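Local coordinates for N5-Carboxyaminoimidazole ribonucleotide synthetase (Staphylococcus aureus subsp. aureus, PDB 3ORQ), which catalyses the ATP-dependent carboxylation of 5-aminoimidazole ribonucleotide with bicarbonate to give N5-carboxyaminoimidazole ribonucleotide in purine biosynthesis, at residues G24-Q29 and H339-S344; Q29-Q32 and K37-V40. All coordinates share one frame; numbering follows the deposited sequence.

Interaction 1 (G24-Q29 and H339-S344); sequences GKMMAQ and HIYGKS. With POP (pyrophosphate 2-), chain E.
At the seam between the Rossmann-like N-terminal domain of this ATP-grasp enzyme and its C-terminal domain, Lys25 and Met26 of the first helix meet Tyr341 just past strand 338-340. The polar half of the contact is a single direct bond: Lys25 NZ donates to the backbone O of Tyr341 at 2.9 Å. Its approach is bent, with a C=O...N angle of 117°, and the ammonium nitrogen stands 49° above the carbonyl plane. What carries the nitrogen across is a fully stretched chain, with CG anti to the backbone N (chi1 171°) and every later torsion near 180°. A water lies 2.9 Å from Lys25 NZ and accepts from it; the same water gives a weak bond to Ile340 O at 3.0 Å, so two successive carbonyls are tied, one directly and one through water, to one ammonium group. Gln32 O of the second subunit is a further acceptor for Lys25 NZ, which places this buried charge at the dimer interface as well.

The apolar half belongs to selenomethionine Met26. Its CE approaches Tyr341 CE1 obliquely at 4.3 Å, while SE stands 5.4 Å from the centroid of the His339 ring, also at an oblique angle. Tyr341 OH is hydrogen-bonded to His354, and His339 NE2 to Glu284, so both rings are tethered from outside the contact.

Two residues beyond Tyr341, an extended Lys343 reaches pyrophosphate, its NZ donating to O5 at 3.0 Å; Gln22 OE1 and Lys351 O also receive bonds from this nitrogen, and Arg350 binds the same anion. The arrangement is that of an ATP-grasp ligase in which the opening helix of a Rossmann-like domain packs beside the C-terminal segment that contributes to an anion site.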
loop_
_atom_site.group_PDB
_atom_site.type_symbol
_atom_site.label_atom_id
_atom_site.label_comp_id
_atom_site.label_asym_id
_atom_site.label_seq_id
_atom_site.Cartn_x
_atom_site.Cartn_y
_atom_site.Cartn_z
ATOM N N GLY A 24 -2.408 -9.819 9.312
ATOM C CA GLY A 24 -1.861 -10.722 8.311
ATOM C C GLY A 24 -2.100 -10.138 6.931
ATOM O O GLY A 24 -1.214 -10.172 6.066
ATOM N N LYS A 25 -3.270 -9.534 6.736
ATOM C CA LYS A 25 -3.666 -9.036 5.434
ATOM C C LYS A 25 -2.712 -7.942 5.043
ATOM O O LYS A 25 -2.175 -7.903 3.941
ATOM C CB LYS A 25 -5.113 -8.474 5.506
ATOM C CG LYS A 25 -5.588 -7.694 4.213
ATOM C CD LYS A 25 -6.982 -7.024 4.388
ATOM C CE LYS A 25 -7.399 -6.427 3.049
ATOM N NZ LYS A 25 -8.717 -5.805 3.129
HETATM N N MSE A 26 -2.475 -7.025 5.952
HETATM C CA MSE A 26 -1.606 -5.910 5.627
HETATM C C MSE A 26 -0.116 -6.338 5.445
HETATM O O MSE A 26 0.611 -5.757 4.625
HETATM C CB MSE A 26 -1.796 -4.831 6.674
HETATM C CG MSE A 26 -3.208 -4.213 6.649
HETATM SE SE MSE A 26 -3.396 -2.734 7.951
HETATM C CE MSE A 26 -3.938 -3.758 9.461
HETATM N N MSE A 27 0.322 -7.350 6.193
HETATM C CA MSE A 27 1.636 -7.940 6.002
HETATM C C MSE A 27 1.699 -8.506 4.599
HETATM O O MSE A 27 2.720 -8.343 3.926
HETATM C CB MSE A 27 1.839 -9.143 6.950
HETATM C CG MSE A 27 2.178 -8.829 8.419
HETATM SE SE MSE A 27 2.476 -10.480 9.439
HETATM C CE MSE A 27 2.647 -9.716 11.210
ATOM N N ALA A 28 0.644 -9.228 4.189
ATOM C CA ALA A 28 0.636 -9.912 2.882
ATOM C C ALA A 28 0.613 -8.912 1.714
ATOM O O ALA A 28 1.264 -9.147 0.662
ATOM C CB ALA A 28 -0.571 -10.904 2.770
ATOM N N GLN A 29 -0.112 -7.794 1.897
ATOM C CA GLN A 29 -0.094 -6.727 0.877
ATOM C C GLN A 29 1.289 -6.124 0.700
ATOM O O GLN A 29 1.729 -5.913 -0.434
ATOM C CB GLN A 29 -1.144 -5.657 1.151
ATOM C CG GLN A 29 -2.577 -6.240 0.976
ATOM C CD GLN A 29 -3.671 -5.160 0.913
ATOM O OE1 GLN A 29 -4.006 -4.707 -0.152
ATOM N NE2 GLN A 29 -4.174 -4.715 2.077
ATOM N N HIS A 339 -9.595 2.357 5.493
ATOM C CA HIS A 339 -9.225 0.930 5.374
ATOM C C HIS A 339 -10.399 0.084 5.851
ATOM O O HIS A 339 -10.827 0.215 7.001
ATOM C CB HIS A 339 -8.035 0.594 6.290
ATOM C CG HIS A 339 -6.737 1.136 5.807
ATOM N ND1 HIS A 339 -5.684 0.325 5.432
ATOM C CD2 HIS A 339 -6.325 2.410 5.599
ATOM C CE1 HIS A 339 -4.665 1.079 5.062
ATOM N NE2 HIS A 339 -5.030 2.347 5.132
ATOM N N ILE A 340 -10.924 -0.786 4.992
ATOM C CA ILE A 340 -12.033 -1.644 5.430
ATOM C C ILE A 340 -11.533 -3.037 5.266
ATOM O O ILE A 340 -11.147 -3.426 4.154
ATOM C CB ILE A 340 -13.356 -1.397 4.626
ATOM C CG1 ILE A 340 -14.145 -0.253 5.252
ATOM C CG2 ILE A 340 -14.284 -2.595 4.770
ATOM C CD1 ILE A 340 -13.530 1.040 5.118
ATOM N N TYR A 341 -11.498 -3.788 6.359
ATOM C CA TYR A 341 -10.763 -5.039 6.356
ATOM C C TYR A 341 -11.403 -6.085 5.494
ATOM O O TYR A 341 -10.692 -6.896 4.894
ATOM C CB TYR A 341 -10.530 -5.566 7.769
ATOM C CG TYR A 341 -9.771 -4.562 8.591
ATOM C CD1 TYR A 341 -8.817 -3.735 8.006
ATOM C CD2 TYR A 341 -10.018 -4.439 9.969
ATOM C CE1 TYR A 341 -8.082 -2.781 8.790
ATOM C CE2 TYR A 341 -9.302 -3.485 10.775
ATOM C CZ TYR A 341 -8.348 -2.686 10.194
ATOM O OH TYR A 341 -7.676 -1.757 10.992
ATOM N N GLY A 342 -12.724 -6.031 5.378
ATOM C CA GLY A 342 -13.455 -6.997 4.550
ATOM C C GLY A 342 -14.059 -8.166 5.351
ATOM O O GLY A 342 -14.432 -9.193 4.762
ATOM N N LYS A 343 -14.161 -8.021 6.677
ATOM C CA LYS A 343 -14.765 -9.064 7.497
ATOM C C LYS A 343 -16.287 -9.181 7.172
ATOM O O LYS A 343 -16.984 -8.161 7.007
ATOM C CB LYS A 343 -14.556 -8.753 8.939
ATOM C CG LYS A 343 -13.101 -8.553 9.297
ATOM C CD LYS A 343 -12.894 -8.234 10.744
ATOM C CE LYS A 343 -11.403 -8.153 10.999
ATOM N NZ LYS A 343 -11.078 -7.997 12.437
ATOM N N SER A 344 -16.803 -10.392 7.017
ATOM C CA SER A 344 -18.218 -10.513 6.564
ATOM C C SER A 344 -19.271 -10.347 7.659
ATOM O O SER A 344 -20.383 -9.999 7.364
ATOM C CB SER A 344 -18.482 -11.804 5.773
ATOM O OG SER A 344 -18.199 -12.923 6.566
HETATM P P1 POP E . -13.027 -10.943 17.417
HETATM O O1 POP E . -13.037 -12.118 18.379
HETATM O O2 POP E . -14.418 -10.418 17.111
HETATM O O3 POP E . -12.187 -9.815 17.978
HETATM O O POP E . -12.368 -11.586 16.093
HETATM P P2 POP E . -11.493 -10.721 15.061
HETATM O O4 POP E . -10.107 -10.518 15.644
HETATM O O5 POP E . -12.198 -9.422 14.806
HETATM O O6 POP E . -11.428 -11.506 13.780
HETATM O O HOH W 1 -8.130 -3.338 4.534
#

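Interaction 2 (Q29-Q32 and K37-V40); sequences QSAQ and KVVV
Ala31 and Val38 pack helix against strand within the first beta-alpha-beta unit of the Rossmann-like domain, in which strand 14-18 leads into helix 22-33 and the chain returns as strand 37-42, parallel to the first. The general principle, a helix laid on its sheet through small and branched apolar side chains, is reduced here to very few atoms. The close part is a methyl-to-methyl contact: Ala31 ends at CB, which points at the strand and meets Val38 CG2 directly at 3.7 Å. The backbones come nearest where the short turn joins helix to strand, with the CA atoms of Gln32 and Lys37 6.1 Å apart. Ala31 also touches Ile15 and Val38 touches Ile17, so the neighbouring strand 14-18 shares in this buried packing.

Away from that centre the contact slackens. Gln32 starts off to one side of the strand, and its CG reaches Val38 CG2 only at 4.1 Å, the two side chains crossing at about a right angle. The bend at chi2 (-149°) takes the amide onward to other partners: NE2 is hydrogen-bonded to Val52 O and to Tyr51 O of the second subunit, so this buried nitrogen is satisfied outside the contact and joins it to the dimer interface. On the solvent side, the exposed Lys37 turns its side chain away from the helix, whose far face packs through Ser30 on helix 290-298.

No hydrogen bond links helix and strand here; the direct grip is apolar. It centres on one branch of Val38: with CG1 anti to the backbone N (chi1 173°), CG2 sits beside that nitrogen and meets both Ala31 CB and Gln32 CG.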
loop_
_atom_site.group_PDB
_atom_site.type_symbol
_atom_site.label_atom_id
_atom_site.label_comp_id
_atom_site.label_asym_id
_atom_site.label_seq_id
_atom_site.Cartn_x
_atom_site.Cartn_y
_atom_site.Cartn_z
ATOM N N GLN A 29 -0.112 -7.794 1.897
ATOM C CA GLN A 29 -0.094 -6.727 0.877
ATOM C C GLN A 29 1.289 -6.124 0.700
ATOM O O GLN A 29 1.729 -5.913 -0.434
ATOM C CB GLN A 29 -1.144 -5.657 1.151
ATOM C CG GLN A 29 -2.577 -6.240 0.976
ATOM C CD GLN A 29 -3.671 -5.160 0.913
ATOM O OE1 GLN A 29 -4.006 -4.707 -0.152
ATOM N NE2 GLN A 29 -4.174 -4.715 2.077
ATOM N N SER A 30 2.013 -5.891 1.799
ATOM C CA SER A 30 3.400 -5.444 1.664
ATOM C C SER A 30 4.279 -6.503 0.995
ATOM O O SER A 30 5.095 -6.189 0.116
ATOM C CB SER A 30 4.047 -5.086 3.014
ATOM O OG SER A 30 3.518 -3.856 3.454
ATOM N N ALA A 31 4.146 -7.735 1.444
ATOM C CA ALA A 31 4.943 -8.817 0.896
ATOM C C ALA A 31 4.717 -8.943 -0.610
ATOM O O ALA A 31 5.684 -9.098 -1.358
ATOM C CB ALA A 31 4.611 -10.118 1.588
ATOM N N GLN A 32 3.455 -8.882 -1.072
ATOM C CA GLN A 32 3.203 -9.041 -2.532
ATOM C C GLN A 32 3.740 -7.857 -3.341
ATOM O O GLN A 32 4.380 -8.026 -4.385
ATOM C CB GLN A 32 1.721 -9.293 -2.797
ATOM C CG GLN A 32 1.339 -10.766 -2.497
ATOM C CD GLN A 32 0.237 -11.218 -3.360
ATOM O OE1 GLN A 32 0.311 -11.082 -4.594
ATOM N NE2 GLN A 32 -0.830 -11.747 -2.752
ATOM N N LYS A 37 5.907 -14.288 -2.348
ATOM C CA LYS A 37 4.660 -15.002 -2.397
ATOM C C LYS A 37 4.185 -15.197 -0.976
ATOM O O LYS A 37 4.982 -15.168 -0.037
ATOM C CB LYS A 37 4.831 -16.339 -3.106
ATOM C CG LYS A 37 5.388 -16.191 -4.509
ATOM C CD LYS A 37 5.725 -17.588 -5.037
ATOM C CE LYS A 37 6.311 -17.527 -6.447
ATOM N NZ LYS A 37 5.267 -17.054 -7.361
ATOM N N VAL A 38 2.885 -15.396 -0.805
ATOM C CA VAL A 38 2.340 -15.477 0.541
ATOM C C VAL A 38 1.463 -16.703 0.682
ATOM O O VAL A 38 0.524 -16.879 -0.090
ATOM C CB VAL A 38 1.458 -14.251 0.861
ATOM C CG1 VAL A 38 0.755 -14.451 2.216
ATOM C CG2 VAL A 38 2.292 -12.956 0.879
ATOM N N VAL A 39 1.757 -17.522 1.697
ATOM C CA VAL A 39 0.860 -18.602 2.125
ATOM C C VAL A 39 0.296 -18.235 3.502
ATOM O O VAL A 39 1.039 -17.886 4.416
ATOM C CB VAL A 39 1.612 -19.952 2.215
ATOM C CG1 VAL A 39 0.697 -21.020 2.728
ATOM C CG2 VAL A 39 2.088 -20.359 0.827
ATOM N N VAL A 40 -1.012 -18.296 3.666
ATOM C CA VAL A 40 -1.563 -17.884 4.931
ATOM C C VAL A 40 -2.393 -19.040 5.557
ATOM O O VAL A 40 -3.101 -19.777 4.843
ATOM C CB VAL A 40 -2.418 -16.569 4.799
ATOM C CG1 VAL A 40 -3.595 -16.778 3.815
ATOM C CG2 VAL A 40 -2.986 -16.164 6.167
#

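How the interactions relate
From the N terminus, the chain runs through strand 14-18 into helix 22-33, which serves both contacts. Interaction 2 closes first, over the short turn from Gln32 to Lys37, and completes the local beta-alpha-beta unit. Interaction 1 starts earlier on the same helix and closes only after some 310 residues, when the chain has passed through the ATP-grasp domain to strand 338-340; the shorter loop therefore lies wholly within the longer one, with Gln29 common to both. Their centres are about 12 Å apart, and Ala28 CB meets Val38 CG1 at 3.8 Å. One helix thus joins its own parallel sheet to the C-terminal domain, beside the second subunit.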